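Local coordinates for protein TssK (Serratia sp. FS14, PDB 5Y0E) that probably serves as a baseplate component of the bacterial type VI secretion system, here assembled from three copies of the chain, at residues A107-V112 with E119-Y124; L191-N196 with D255-E260; R395-H400 with E438-R443. All coordinates share one frame; numbering follows the deposited sequence.

Contact 1: residues A107-V112 with E119-Y124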
ATOM      1  N   ALA A 107       7.184 -32.774  23.254  1.00 65.82           N
ATOM      2  CA  ALA A 107       6.440 -33.848  23.893  1.00 66.22           C
ATOM      3  C   ALA A 107       7.294 -34.630  24.876  1.00 65.55           C
ATOM      4  O   ALA A 107       6.751 -35.203  25.825  1.00 68.27           O
ATOM      5  CB  ALA A 107       5.855 -34.784  22.836  1.00 60.13           C
ATOM      6  N   GLY A 108       8.610 -34.646  24.684  1.00 66.00           N
ATOM      7  CA  GLY A 108       9.528 -35.312  25.590  1.00 69.59           C
ATOM      8  C   GLY A 108       9.759 -34.621  26.922  1.00 70.30           C
ATOM      9  O   GLY A 108      10.512 -35.140  27.749  1.00 73.51           O
ATOM     10  N   ARG A 109       9.135 -33.476  27.156  1.00 65.81           N
ATOM     11  CA  ARG A 109       9.338 -32.724  28.377  1.00 64.85           C
ATOM     12  C   ARG A 109       7.989 -32.316  28.927  1.00 61.77           C
ATOM     13  O   ARG A 109       7.039 -32.104  28.179  1.00 60.44           O
ATOM     14  CB  ARG A 109      10.181 -31.460  28.153  1.00 68.51           C
ATOM     15  CG  ARG A 109      11.407 -31.635  27.282  1.00 67.58           C
ATOM     16  CD  ARG A 109      12.239 -30.357  27.264  1.00 70.36           C
ATOM     17  NE  ARG A 109      11.518 -29.211  26.717  1.00 67.92           N
ATOM     18  CZ  ARG A 109      11.821 -28.615  25.568  1.00 67.68           C
ATOM     19  NH1 ARG A 109      11.111 -27.575  25.143  1.00 64.64           N
ATOM     20  NH2 ARG A 109      12.846 -29.049  24.851  1.00 68.00           N
ATOM     21  N   GLU A 110       7.923 -32.192  30.241  1.00 61.45           N
ATOM     22  CA  GLU A 110       6.705 -31.728  30.875  1.00 63.07           C
ATOM     23  C   GLU A 110       6.424 -30.297  30.455  1.00 61.56           C
ATOM     24  O   GLU A 110       7.339 -29.513  30.217  1.00 61.44           O
ATOM     25  CB  GLU A 110       6.850 -31.840  32.385  1.00 67.14           C
ATOM     26  CG  GLU A 110       7.876 -32.891  32.767  1.00 71.54           C
ATOM     27  CD  GLU A 110       8.058 -33.017  34.249  1.00 74.44           C
ATOM     28  OE1 GLU A 110       7.414 -33.907  34.848  1.00 78.68           O
ATOM     29  OE2 GLU A 110       8.833 -32.216  34.811  1.00 69.72           O
ATOM     30  N   ASP A 111       5.139 -29.966  30.338  1.00 58.38           N
ATOM     31  CA  ASP A 111       4.718 -28.666  29.850  1.00 58.46           C
ATOM     32  C   ASP A 111       4.128 -27.777  30.925  1.00 58.10           C
ATOM     33  O   ASP A 111       3.994 -26.569  30.709  1.00 54.10           O
ATOM     34  CB  ASP A 111       3.677 -28.825  28.736  1.00 61.82           C
ATOM     35  CG  ASP A 111       3.790 -27.749  27.691  1.00 62.50           C
ATOM     36  OD1 ASP A 111       4.902 -27.596  27.157  1.00 61.54           O
ATOM     37  OD2 ASP A 111       2.794 -27.048  27.415  1.00 60.58           O
ATOM     38  N   VAL A 112       3.750 -28.347  32.059  1.00 60.07           N
ATOM     39  CA  VAL A 112       3.213 -27.599  33.181  1.00 57.42           C
ATOM     40  C   VAL A 112       4.040 -27.942  34.400  1.00 59.17           C
ATOM     41  O   VAL A 112       4.382 -29.107  34.614  1.00 62.80           O
ATOM     42  CB  VAL A 112       1.735 -27.930  33.430  1.00 55.26           C
ATOM     43  CG1 VAL A 112       1.152 -26.978  34.449  1.00 52.95           C
ATOM     44  CG2 VAL A 112       0.981 -27.878  32.135  1.00 50.36           C
ATOM     45  N   GLU A 119      15.927 -22.777  34.842  1.00 85.46           N
ATOM     46  CA  GLU A 119      16.257 -23.829  33.899  1.00 92.28           C
ATOM     47  C   GLU A 119      15.227 -24.933  33.608  1.00 84.58           C
ATOM     48  O   GLU A 119      15.595 -26.055  33.346  1.00 84.38           O
ATOM     49  CB  GLU A 119      17.473 -24.525  34.450  1.00 93.89           C
ATOM     50  CG  GLU A 119      17.362 -24.709  35.943  1.00 98.39           C
ATOM     51  CD  GLU A 119      17.094 -26.141  36.312  1.00 96.27           C
ATOM     52  OE1 GLU A 119      17.680 -27.029  35.683  1.00 94.08           O
ATOM     53  OE2 GLU A 119      16.308 -26.384  37.236  1.00 96.05           O
ATOM     54  N   ALA A 120      13.950 -24.632  33.640  1.00 82.08           N
ATOM     55  CA  ALA A 120      12.950 -25.626  33.371  1.00 72.52           C
ATOM     56  C   ALA A 120      12.232 -25.198  32.127  1.00 65.66           C
ATOM     57  O   ALA A 120      11.696 -24.120  32.050  1.00 66.78           O
ATOM     58  CB  ALA A 120      11.998 -25.744  34.529  1.00 70.96           C
ATOM     59  N   LEU A 121      12.230 -26.062  31.144  1.00 59.63           N
ATOM     60  CA  LEU A 121      11.594 -25.735  29.898  1.00 58.83           C
ATOM     61  C   LEU A 121      10.111 -25.953  29.772  1.00 57.46           C
ATOM     62  O   LEU A 121       9.631 -26.310  28.725  1.00 57.71           O
ATOM     63  CB  LEU A 121      12.302 -26.474  28.796  1.00 64.71           C
ATOM     64  CG  LEU A 121      13.778 -26.208  28.961  1.00 61.77           C
ATOM     65  CD1 LEU A 121      14.554 -27.183  28.118  1.00 64.01           C
ATOM     66  CD2 LEU A 121      14.060 -24.792  28.532  1.00 55.71           C
ATOM     67  N   ALA A 122       9.385 -25.723  30.838  1.00 52.96           N
ATOM     68  CA  ALA A 122       7.960 -25.859  30.804  1.00 53.78           C
ATOM     69  C   ALA A 122       7.358 -24.579  30.292  1.00 52.41           C
ATOM     70  O   ALA A 122       7.842 -23.526  30.565  1.00 52.67           O
ATOM     71  CB  ALA A 122       7.438 -26.175  32.179  1.00 54.45           C
ATOM     72  N   ARG A 123       6.281 -24.679  29.550  1.00 50.72           N
ATOM     73  CA  ARG A 123       5.662 -23.506  29.014  1.00 47.41           C
ATOM     74  C   ARG A 123       4.714 -22.867  29.987  1.00 47.00           C
ATOM     75  O   ARG A 123       4.447 -21.701  29.904  1.00 46.78           O
ATOM     76  CB  ARG A 123       4.936 -23.844  27.728  1.00 51.45           C
ATOM     77  CG  ARG A 123       5.855 -23.981  26.544  1.00 50.59           C
ATOM     78  CD  ARG A 123       5.229 -24.690  25.375  1.00 47.77           C
ATOM     79  NE  ARG A 123       4.148 -23.923  24.820  1.00 49.01           N
ATOM     80  CZ  ARG A 123       4.268 -23.074  23.818  1.00 49.43           C
ATOM     81  NH1 ARG A 123       5.425 -22.876  23.254  1.00 50.13           N
ATOM     82  NH2 ARG A 123       3.221 -22.429  23.376  1.00 46.92           N
ATOM     83  N   TYR A 124       4.226 -23.627  30.938  1.00 47.96           N
ATOM     84  CA  TYR A 124       3.278 -23.071  31.858  1.00 50.35           C
ATOM     85  C   TYR A 124       3.580 -23.286  33.313  1.00 53.47           C
ATOM     86  O   TYR A 124       4.212 -24.236  33.685  1.00 53.55           O
ATOM     87  CB  TYR A 124       1.904 -23.640  31.562  1.00 51.38           C
ATOM     88  CG  TYR A 124       1.326 -23.208  30.250  1.00 49.35           C
ATOM     89  CD1 TYR A 124       0.582 -22.075  30.160  1.00 48.06           C
ATOM     90  CD2 TYR A 124       1.526 -23.942  29.113  1.00 49.90           C
ATOM     91  CE1 TYR A 124       0.055 -21.672  28.977  1.00 49.35           C
ATOM     92  CE2 TYR A 124       1.002 -23.547  27.921  1.00 51.23           C
ATOM     93  CZ  TYR A 124       0.263 -22.407  27.865  1.00 52.25           C
ATOM     94  OH  TYR A 124      -0.268 -21.997  26.688  1.00 52.87           O
TER

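Contact 2: residues L191-N196 with D255-E260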
ATOM      1  N   LEU A 191       4.202  -6.091  15.061  1.00 37.71           N
ATOM      2  CA  LEU A 191       3.047  -6.434  14.251  1.00 38.93           C
ATOM      3  C   LEU A 191       2.213  -5.229  13.885  1.00 39.36           C
ATOM      4  O   LEU A 191       1.465  -5.293  12.922  1.00 40.56           O
ATOM      5  CB  LEU A 191       2.168  -7.465  14.959  1.00 37.74           C
ATOM      6  CG  LEU A 191       2.836  -8.826  14.926  1.00 39.71           C
ATOM      7  CD1 LEU A 191       2.033  -9.848  15.653  1.00 40.33           C
ATOM      8  CD2 LEU A 191       3.088  -9.261  13.517  1.00 41.38           C
ATOM      9  N   ASN A 192       2.342  -4.127  14.599  1.00 37.73           N
ATOM     10  CA  ASN A 192       1.665  -2.903  14.232  1.00 34.93           C
ATOM     11  C   ASN A 192       2.663  -1.761  14.283  1.00 37.31           C
ATOM     12  O   ASN A 192       3.258  -1.504  15.325  1.00 37.49           O
ATOM     13  CB  ASN A 192       0.497  -2.647  15.165  1.00 37.33           C
ATOM     14  CG  ASN A 192      -0.304  -1.445  14.769  1.00 40.08           C
ATOM     15  OD1 ASN A 192      -0.182  -0.947  13.679  1.00 40.76           O
ATOM     16  ND2 ASN A 192      -1.116  -0.968  15.669  1.00 41.16           N
ATOM     17  N   CYS A 193       2.816  -1.061  13.170  1.00 35.50           N
ATOM     18  CA  CYS A 193       3.669   0.110  13.157  1.00 35.63           C
ATOM     19  C   CYS A 193       3.304   1.078  14.261  1.00 37.47           C
ATOM     20  O   CYS A 193       4.174   1.760  14.803  1.00 38.63           O
ATOM     21  CB  CYS A 193       3.588   0.814  11.800  1.00 34.02           C
ATOM     22  SG  CYS A 193       4.434  -0.030  10.466  1.00 43.32           S
ATOM     23  N   GLN A 194       2.039   1.146  14.626  1.00 41.63           N
ATOM     24  CA  GLN A 194       1.655   2.111  15.636  1.00 39.90           C
ATOM     25  C   GLN A 194       2.042   1.694  17.041  1.00 40.27           C
ATOM     26  O   GLN A 194       1.892   2.491  17.960  1.00 43.46           O
ATOM     27  CB  GLN A 194       0.163   2.365  15.545  1.00 38.35           C
ATOM     28  CG  GLN A 194      -0.251   2.939  14.210  1.00 41.18           C
ATOM     29  CD  GLN A 194       0.104   4.403  14.068  1.00 47.95           C
ATOM     30  OE1 GLN A 194      -0.113   5.184  14.977  1.00 54.50           O
ATOM     31  NE2 GLN A 194       0.642   4.780  12.920  1.00 45.46           N
ATOM     32  N   GLY A 195       2.556   0.488  17.230  1.00 39.28           N
ATOM     33  CA  GLY A 195       3.030   0.095  18.536  1.00 38.54           C
ATOM     34  C   GLY A 195       4.445   0.509  18.864  1.00 40.96           C
ATOM     35  O   GLY A 195       4.923   0.232  19.960  1.00 46.92           O
ATOM     36  N   ASN A 196       5.135   1.156  17.942  1.00 42.23           N
ATOM     37  CA  ASN A 196       6.522   1.481  18.133  1.00 39.99           C
ATOM     38  C   ASN A 196       6.739   2.946  17.791  1.00 40.34           C
ATOM     39  O   ASN A 196       6.375   3.386  16.700  1.00 40.89           O
ATOM     40  CB  ASN A 196       7.421   0.611  17.261  1.00 39.50           C
ATOM     41  CG  ASN A 196       8.863   1.020  17.349  1.00 41.45           C
ATOM     42  OD1 ASN A 196       9.346   1.837  16.567  1.00 40.83           O
ATOM     43  ND2 ASN A 196       9.549   0.485  18.329  1.00 44.99           N
ATOM     44  N   ASP A 255      -5.074   2.717  12.187  1.00 48.14           N
ATOM     45  CA  ASP A 255      -4.847   2.260  13.548  1.00 43.46           C
ATOM     46  C   ASP A 255      -3.991   1.016  13.599  1.00 40.42           C
ATOM     47  O   ASP A 255      -3.377   0.742  14.625  1.00 37.70           O
ATOM     48  CB  ASP A 255      -6.171   1.963  14.243  1.00 41.48           C
ATOM     49  CG  ASP A 255      -6.828   3.185  14.740  1.00 48.79           C
ATOM     50  OD1 ASP A 255      -6.173   4.231  14.757  1.00 52.78           O
ATOM     51  OD2 ASP A 255      -7.989   3.103  15.137  1.00 55.18           O
ATOM     52  N   HIS A 256      -3.965   0.246  12.531  1.00 39.98           N
ATOM     53  CA  HIS A 256      -3.224  -0.992  12.513  1.00 39.39           C
ATOM     54  C   HIS A 256      -2.595  -1.178  11.144  1.00 40.41           C
ATOM     55  O   HIS A 256      -3.294  -1.143  10.129  1.00 42.80           O
ATOM     56  CB  HIS A 256      -4.138  -2.148  12.864  1.00 37.45           C
ATOM     57  CG  HIS A 256      -3.455  -3.467  12.869  1.00 39.24           C
ATOM     58  ND1 HIS A 256      -3.126  -4.133  11.712  1.00 40.63           N
ATOM     59  CD2 HIS A 256      -3.033  -4.246  13.885  1.00 40.56           C
ATOM     60  CE1 HIS A 256      -2.537  -5.272  12.015  1.00 41.42           C
ATOM     61  NE2 HIS A 256      -2.478  -5.368  13.328  1.00 42.58           N
ATOM     62  N   LEU A 257      -1.277  -1.360  11.115  1.00 38.09           N
ATOM     63  CA  LEU A 257      -0.545  -1.494   9.861  1.00 33.97           C
ATOM     64  C   LEU A 257       0.718  -2.304  10.095  1.00 34.91           C
ATOM     65  O   LEU A 257       1.577  -1.890  10.873  1.00 46.11           O
ATOM     66  CB  LEU A 257      -0.218  -0.121   9.296  1.00 30.31           C
ATOM     67  CG  LEU A 257       0.738  -0.064   8.120  1.00 37.82           C
ATOM     68  CD1 LEU A 257       0.031  -0.543   6.876  1.00 39.40           C
ATOM     69  CD2 LEU A 257       1.232   1.332   7.924  1.00 35.89           C
ATOM     70  N   HIS A 258       0.819  -3.448   9.435  1.00 32.13           N
ATOM     71  CA  HIS A 258       1.995  -4.290   9.554  1.00 32.87           C
ATOM     72  C   HIS A 258       3.189  -3.665   8.820  1.00 36.43           C
ATOM     73  O   HIS A 258       3.041  -3.154   7.707  1.00 35.98           O
ATOM     74  CB  HIS A 258       1.694  -5.682   8.998  1.00 32.40           C
ATOM     75  CG  HIS A 258       2.768  -6.703   9.233  1.00 31.80           C
ATOM     76  ND1 HIS A 258       4.063  -6.547   8.796  1.00 34.65           N
ATOM     77  CD2 HIS A 258       2.720  -7.921   9.813  1.00 35.76           C
ATOM     78  CE1 HIS A 258       4.769  -7.614   9.108  1.00 36.50           C
ATOM     79  NE2 HIS A 258       3.979  -8.460   9.734  1.00 34.84           N
ATOM     80  N   PRO A 259       4.378  -3.702   9.428  1.00 36.20           N
ATOM     81  CA  PRO A 259       5.574  -3.090   8.821  1.00 35.16           C
ATOM     82  C   PRO A 259       5.935  -3.600   7.446  1.00 34.33           C
ATOM     83  O   PRO A 259       6.448  -2.837   6.634  1.00 32.83           O
ATOM     84  CB  PRO A 259       6.679  -3.451   9.821  1.00 36.36           C
ATOM     85  CG  PRO A 259       5.978  -3.613  11.097  1.00 36.16           C
ATOM     86  CD  PRO A 259       4.608  -4.099  10.822  1.00 36.42           C
ATOM     87  N   GLU A 260       5.707  -4.869   7.166  1.00 32.37           N
ATOM     88  CA  GLU A 260       6.086  -5.383   5.873  1.00 33.47           C
ATOM     89  C   GLU A 260       5.292  -4.715   4.782  1.00 34.82           C
ATOM     90  O   GLU A 260       5.806  -4.474   3.691  1.00 38.23           O
ATOM     91  CB  GLU A 260       5.911  -6.883   5.844  1.00 31.19           C
ATOM     92  CG  GLU A 260       6.214  -7.485   4.508  1.00 40.28           C
ATOM     93  CD  GLU A 260       4.987  -7.566   3.588  1.00 38.41           C
ATOM     94  OE1 GLU A 260       3.843  -7.703   4.076  1.00 39.76           O
ATOM     95  OE2 GLU A 260       5.172  -7.490   2.374  1.00 38.85           O
TER

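Contact 3: residues R395-H400 with E438-R443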
ATOM      1  N   ARG A 395      22.250  30.837   2.736  1.00 50.27           N
ATOM      2  CA  ARG A 395      22.738  29.887   1.761  1.00 49.26           C
ATOM      3  C   ARG A 395      22.326  28.458   2.069  1.00 48.95           C
ATOM      4  O   ARG A 395      22.441  27.606   1.191  1.00 49.95           O
ATOM      5  CB  ARG A 395      24.250  30.004   1.669  1.00 54.05           C
ATOM      6  CG  ARG A 395      24.971  29.940   2.991  1.00 63.03           C
ATOM      7  CD  ARG A 395      26.464  30.222   2.794  1.00 67.68           C
ATOM      8  NE  ARG A 395      27.267  29.735   3.908  1.00 72.39           N
ATOM      9  CZ  ARG A 395      27.587  30.462   4.971  1.00 78.78           C
ATOM     10  NH1 ARG A 395      27.173  31.718   5.065  1.00 82.52           N
ATOM     11  NH2 ARG A 395      28.320  29.932   5.942  1.00 80.67           N
ATOM     12  N   GLN A 396      21.811  28.174   3.259  1.00 51.27           N
ATOM     13  CA  GLN A 396      21.511  26.799   3.629  1.00 49.01           C
ATOM     14  C   GLN A 396      20.130  26.344   3.210  1.00 48.75           C
ATOM     15  O   GLN A 396      19.876  25.138   3.215  1.00 48.65           O
ATOM     16  CB  GLN A 396      21.621  26.592   5.140  1.00 49.59           C
ATOM     17  CG  GLN A 396      22.992  26.790   5.705  1.00 54.99           C
ATOM     18  CD  GLN A 396      23.293  28.234   5.953  1.00 56.25           C
ATOM     19  OE1 GLN A 396      22.448  29.099   5.725  1.00 54.35           O
ATOM     20  NE2 GLN A 396      24.488  28.511   6.435  1.00 58.66           N
ATOM     21  N   ILE A 397      19.228  27.256   2.887  1.00 45.99           N
ATOM     22  CA  ILE A 397      17.880  26.870   2.485  1.00 43.83           C
ATOM     23  C   ILE A 397      17.643  27.439   1.101  1.00 43.65           C
ATOM     24  O   ILE A 397      18.385  28.319   0.658  1.00 46.46           O
ATOM     25  CB  ILE A 397      16.815  27.358   3.491  1.00 44.77           C
ATOM     26  CG1 ILE A 397      16.783  28.875   3.527  1.00 48.75           C
ATOM     27  CG2 ILE A 397      17.091  26.797   4.834  1.00 44.74           C
ATOM     28  CD1 ILE A 397      15.590  29.418   4.230  1.00 47.33           C
ATOM     29  N   PRO A 398      16.648  26.939   0.377  1.00 44.40           N
ATOM     30  CA  PRO A 398      16.375  27.487  -0.948  1.00 41.01           C
ATOM     31  C   PRO A 398      15.877  28.908  -0.830  1.00 43.50           C
ATOM     32  O   PRO A 398      15.163  29.252   0.102  1.00 44.79           O
ATOM     33  CB  PRO A 398      15.282  26.562  -1.492  1.00 40.17           C
ATOM     34  CG  PRO A 398      15.312  25.380  -0.671  1.00 37.31           C
ATOM     35  CD  PRO A 398      15.764  25.801   0.667  1.00 42.31           C
ATOM     36  N   TYR A 399      16.240  29.732  -1.788  1.00 43.16           N
ATOM     37  CA  TYR A 399      15.801  31.112  -1.813  1.00 43.13           C
ATOM     38  C   TYR A 399      14.806  31.292  -2.938  1.00 46.42           C
ATOM     39  O   TYR A 399      15.172  31.151  -4.103  1.00 51.24           O
ATOM     40  CB  TYR A 399      16.973  32.057  -2.012  1.00 45.07           C
ATOM     41  CG  TYR A 399      16.550  33.425  -2.465  1.00 44.17           C
ATOM     42  CD1 TYR A 399      15.930  34.287  -1.613  1.00 42.59           C
ATOM     43  CD2 TYR A 399      16.764  33.838  -3.755  1.00 47.77           C
ATOM     44  CE1 TYR A 399      15.552  35.503  -2.010  1.00 46.94           C
ATOM     45  CE2 TYR A 399      16.384  35.070  -4.167  1.00 45.01           C
ATOM     46  CZ  TYR A 399      15.774  35.896  -3.287  1.00 46.83           C
ATOM     47  OH  TYR A 399      15.390  37.135  -3.689  1.00 51.87           O
ATOM     48  N   HIS A 400      13.566  31.625  -2.592  1.00 46.15           N
ATOM     49  CA  HIS A 400      12.550  31.973  -3.573  1.00 44.76           C
ATOM     50  C   HIS A 400      12.562  33.472  -3.809  1.00 45.34           C
ATOM     51  O   HIS A 400      12.249  34.251  -2.909  1.00 43.42           O
ATOM     52  CB  HIS A 400      11.163  31.541  -3.119  1.00 48.95           C
ATOM     53  CG  HIS A 400      11.102  30.136  -2.631  1.00 51.43           C
ATOM     54  ND1 HIS A 400      11.937  29.150  -3.104  1.00 49.01           N
ATOM     55  CD2 HIS A 400      10.318  29.554  -1.698  1.00 51.60           C
ATOM     56  CE1 HIS A 400      11.664  28.016  -2.488  1.00 51.11           C
ATOM     57  NE2 HIS A 400      10.689  28.235  -1.626  1.00 54.48           N
ATOM     58  N   GLU A 438       7.231  29.527   4.802  1.00 48.16           N
ATOM     59  CA  GLU A 438       8.077  28.385   5.061  1.00 49.62           C
ATOM     60  C   GLU A 438       8.824  28.672   6.347  1.00 50.06           C
ATOM     61  O   GLU A 438       9.190  29.815   6.621  1.00 50.15           O
ATOM     62  CB  GLU A 438       9.053  28.125   3.915  1.00 47.88           C
ATOM     63  CG  GLU A 438       8.385  27.849   2.608  1.00 49.82           C
ATOM     64  CD  GLU A 438       9.349  27.473   1.508  1.00 52.78           C
ATOM     65  OE1 GLU A 438      10.562  27.501   1.740  1.00 51.60           O
ATOM     66  OE2 GLU A 438       8.897  27.154   0.398  1.00 53.89           O
ATOM     67  N   PHE A 439       9.019  27.639   7.146  1.00 51.64           N
ATOM     68  CA  PHE A 439       9.684  27.759   8.427  1.00 49.37           C
ATOM     69  C   PHE A 439      10.873  26.824   8.409  1.00 50.71           C
ATOM     70  O   PHE A 439      10.716  25.615   8.239  1.00 51.53           O
ATOM     71  CB  PHE A 439       8.733  27.416   9.565  1.00 53.34           C
ATOM     72  CG  PHE A 439       9.230  27.825  10.892  1.00 57.22           C
ATOM     73  CD1 PHE A 439       9.179  29.133  11.276  1.00 57.14           C
ATOM     74  CD2 PHE A 439       9.756  26.903  11.760  1.00 63.13           C
ATOM     75  CE1 PHE A 439       9.641  29.517  12.499  1.00 61.15           C
ATOM     76  CE2 PHE A 439      10.222  27.287  12.996  1.00 65.69           C
ATOM     77  CZ  PHE A 439      10.159  28.594  13.363  1.00 64.40           C
ATOM     78  N   TRP A 440      12.053  27.383   8.559  1.00 51.44           N
ATOM     79  CA  TRP A 440      13.271  26.609   8.475  1.00 52.03           C
ATOM     80  C   TRP A 440      14.097  26.748   9.739  1.00 52.97           C
ATOM     81  O   TRP A 440      14.094  27.791  10.393  1.00 56.12           O
ATOM     82  CB  TRP A 440      14.102  27.053   7.291  1.00 52.98           C
ATOM     83  CG  TRP A 440      13.564  26.652   5.977  1.00 52.81           C
ATOM     84  CD1 TRP A 440      12.685  27.338   5.213  1.00 53.01           C
ATOM     85  CD2 TRP A 440      13.900  25.479   5.248  1.00 49.17           C
ATOM     86  NE1 TRP A 440      12.442  26.662   4.055  1.00 49.85           N
ATOM     87  CE2 TRP A 440      13.186  25.518   4.049  1.00 45.61           C
ATOM     88  CE3 TRP A 440      14.739  24.395   5.496  1.00 48.14           C
ATOM     89  CZ2 TRP A 440      13.279  24.530   3.107  1.00 43.23           C
ATOM     90  CZ3 TRP A 440      14.831  23.413   4.556  1.00 46.55           C
ATOM     91  CH2 TRP A 440      14.103  23.482   3.378  1.00 46.95           C
ATOM     92  N   ALA A 441      14.821  25.687  10.059  1.00 53.15           N
ATOM     93  CA  ALA A 441      15.808  25.684  11.121  1.00 54.62           C
ATOM     94  C   ALA A 441      17.163  25.421  10.495  1.00 55.11           C
ATOM     95  O   ALA A 441      17.289  24.517   9.668  1.00 52.55           O
ATOM     96  CB  ALA A 441      15.482  24.629  12.165  1.00 58.35           C
ATOM     97  N   ILE A 442      18.167  26.215  10.874  1.00 56.46           N
ATOM     98  CA  ILE A 442      19.470  26.200  10.218  1.00 56.99           C
ATOM     99  C   ILE A 442      20.553  25.946  11.249  1.00 61.58           C
ATOM    100  O   ILE A 442      20.729  26.738  12.178  1.00 67.50           O
ATOM    101  CB  ILE A 442      19.743  27.508   9.473  1.00 56.12           C
ATOM    102  CG1 ILE A 442      18.585  27.802   8.533  1.00 55.50           C
ATOM    103  CG2 ILE A 442      21.016  27.405   8.694  1.00 55.47           C
ATOM    104  CD1 ILE A 442      18.815  28.950   7.606  1.00 50.49           C
ATOM    105  N   ARG A 443      21.296  24.866  11.067  1.00 63.20           N
ATOM    106  CA  ARG A 443      22.306  24.479  12.032  1.00 65.02           C
ATOM    107  C   ARG A 443      23.412  25.524  12.108  1.00 68.27           C
ATOM    108  O   ARG A 443      23.794  26.128  11.103  1.00 62.91           O
ATOM    109  CB  ARG A 443      22.880  23.123  11.648  1.00 65.27           C
ATOM    110  CG  ARG A 443      23.548  22.404  12.786  1.00 70.56           C
ATOM    111  CD  ARG A 443      24.233  21.117  12.337  1.00 70.94           C
ATOM    112  NE  ARG A 443      23.308  20.142  11.766  1.00 74.49           N
ATOM    113  CZ  ARG A 443      22.515  19.351  12.481  1.00 72.61           C
ATOM    114  NH1 ARG A 443      22.525  19.426  13.799  1.00 76.39           N
ATOM    115  NH2 ARG A 443      21.709  18.488  11.879  1.00 71.28           N
TER

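Contact 1: residues A107-V112 with E119-Y124
The backbone carbonyl of Asp111 accepts the amide of Tyr124, N to O 3.0 Å with 146° at the hydrogen, and more weakly that of Arg123, whose N is 3.2 Å from Asp111 O. The stronger bond belongs to a parallel beta bridge: Tyr124 also pairs through its backbone with Ile113, so its two partners flank Val112. Val112 and Tyr124 put their side chains on the same face of the sheet, where Val112 CG2 meets Tyr124 CB at 4.4 Å. The Asp111 carboxylate lies alongside the Arg123 chain in the same sense, and its OD1 comes within 3.4 Å of Arg123 CD. Carboxylate and guanidinium are almost coplanar (7°), yet Asp111 OD2 stays 4.3 Å from Arg123 NE, too far for a salt bridge. Farther back, Arg109 bends at chi3 (-61°), bringing NE to 3.5 Å from Leu121 CB; Leu121 CD1 covers one guanidinium face, toward the rim.

Both guanidinium groups have their salt bridges outside the two segments: Arg109 with Glu162, Arg123 with Asp71. Asp111 also makes backbone hydrogen bonds to the second subunit and packs on its Leu134, while Val112 packs on Val8 of the third. The bridge starts strand 112-113, the outermost within this chain of a mixed sheet, parallel to strand 124-131; strand 142-155 continues the sheet antiparallel on the far side of 124-131.

Contact 2: residues L191-N196 with D255-E260
An Asx turn at Asn192 docks on the loop Asp255-His258 just ahead of a helix N-terminus, and the Asn192 side-chain amide carries two of the three hydrogen bonds across the contact. CG lies anti to the backbone N (chi1 -176°), which brings it to the other loop; there OD1 and ND2 pair with its backbone much as a peptide edge would. OD1 accepts from Leu257 N at 2.8 Å, while ND2 donates to Asp255 O at 3.0 Å, the donor lying in the carbonyl plane on a lone pair; the two bonds thus bracket His256. OD1 also takes Gln194 N at 3.2 Å, which closes the turn. Leu257 N and Gln194 N come from opposite faces, both well out of the amide plane, and with ND2 also bonded the amide is held against a flip. Leu257 is held at its other end as well: Cys193 N meets Leu257 O at 2.7 Å in an almost straight bond, 177° at the hydrogen.

Looser packing surrounds this network. Cys193 SG lies 3.7 Å from Pro259 CA and also touches the proline CG, while Leu191 crosses His258 obliquely, its CD2 4.0 Å from His258 CD2. His258 is itself the N-cap: its ND1 accepts Glu260 N at 2.9 Å, close to the ring plane, and its NE2 is hydrogen-bonded to Cys41 O. His256 NE2 makes a hydrogen bond to Ala37 O of the third subunit.

The contact joins two helix starts: segment 191-196 leads straight into helix 197-222, and helix 259-273 begins at Pro259. Leu199 of the first helix touches Cys193 and Pro259, and Leu46 of strand 44-50 packs against Leu191, Asn192 and His256.

Contact 3: residues R395-H400 with E438-R443
CG1 of Ile397 sits between its backbone N and carbonyl carbon (chi1 64°), and chi2 near anti carries CD1 on over the indole of Trp440. The first torsion of Trp440 sets CG beside its backbone N; the isoleucine and the indole run past one another in opposite senses. Here the loop 395-400 packs on one face of strand 436-443 in an antiparallel sheet: Glu438, Trp440 and Ile442 all point toward the loop, whereas Phe439 and Ala441 point away.

Ile397 CD1 makes a CH-pi contact, 4.0 Å from the centroid of the Trp440 five-membered ring and 24° off its normal. On the same residue CG2 packs toward the rim of the indole, 3.4 Å from Trp440 CE3, and touches Ile442 CD1 at 3.9 Å. Pro398 CD approaches Trp440 CZ2 obliquely (3.7 Å). Near the strand's end, Ile442 CG2 nestles against the aliphatic part of Gln396, whose CG is 3.6 Å away.

The strand is paired on one flank with 317-324 and on the other with 343-350, and Gln216 of helix 197-222 touches both His400 and Glu438. Those two make a histidine-carboxylate hydrogen bond, His400 NE2 to Glu438 OE2 at 2.9 Å, with ring and carboxylate planes nearly perpendicular. The other carboxylate oxygen is held from within the strand. Both bonds leave the carboxylate plane, while each lies in the plane of its own ring: His400 NE2 meets OE2 from above, and Trp440 NE1 donates to the anti side of Glu438 OE1 at 3.1 Å, almost straight at 177°.

In the fold
The three contacts follow one another along the chain without overlapping, and none touches another. The centre of contact 2 is about 9 Å from the centre of the chain; contacts 1 and 3 fall on opposite sides of that point, their own centres about 62 Å apart. From the centre of contact 2, that of contact 1 is about 32 Å away and that of contact 3 about 34 Å. Contacts 1 and 2 both reach the second and third subunits, tying them to the trimer, whereas contact 3, in the antiparallel sheet, meets no other chain of the assembly. A sulfate, likely a crystallisation additive, lies about 3 Å from the Leu257 side chain in contact 2.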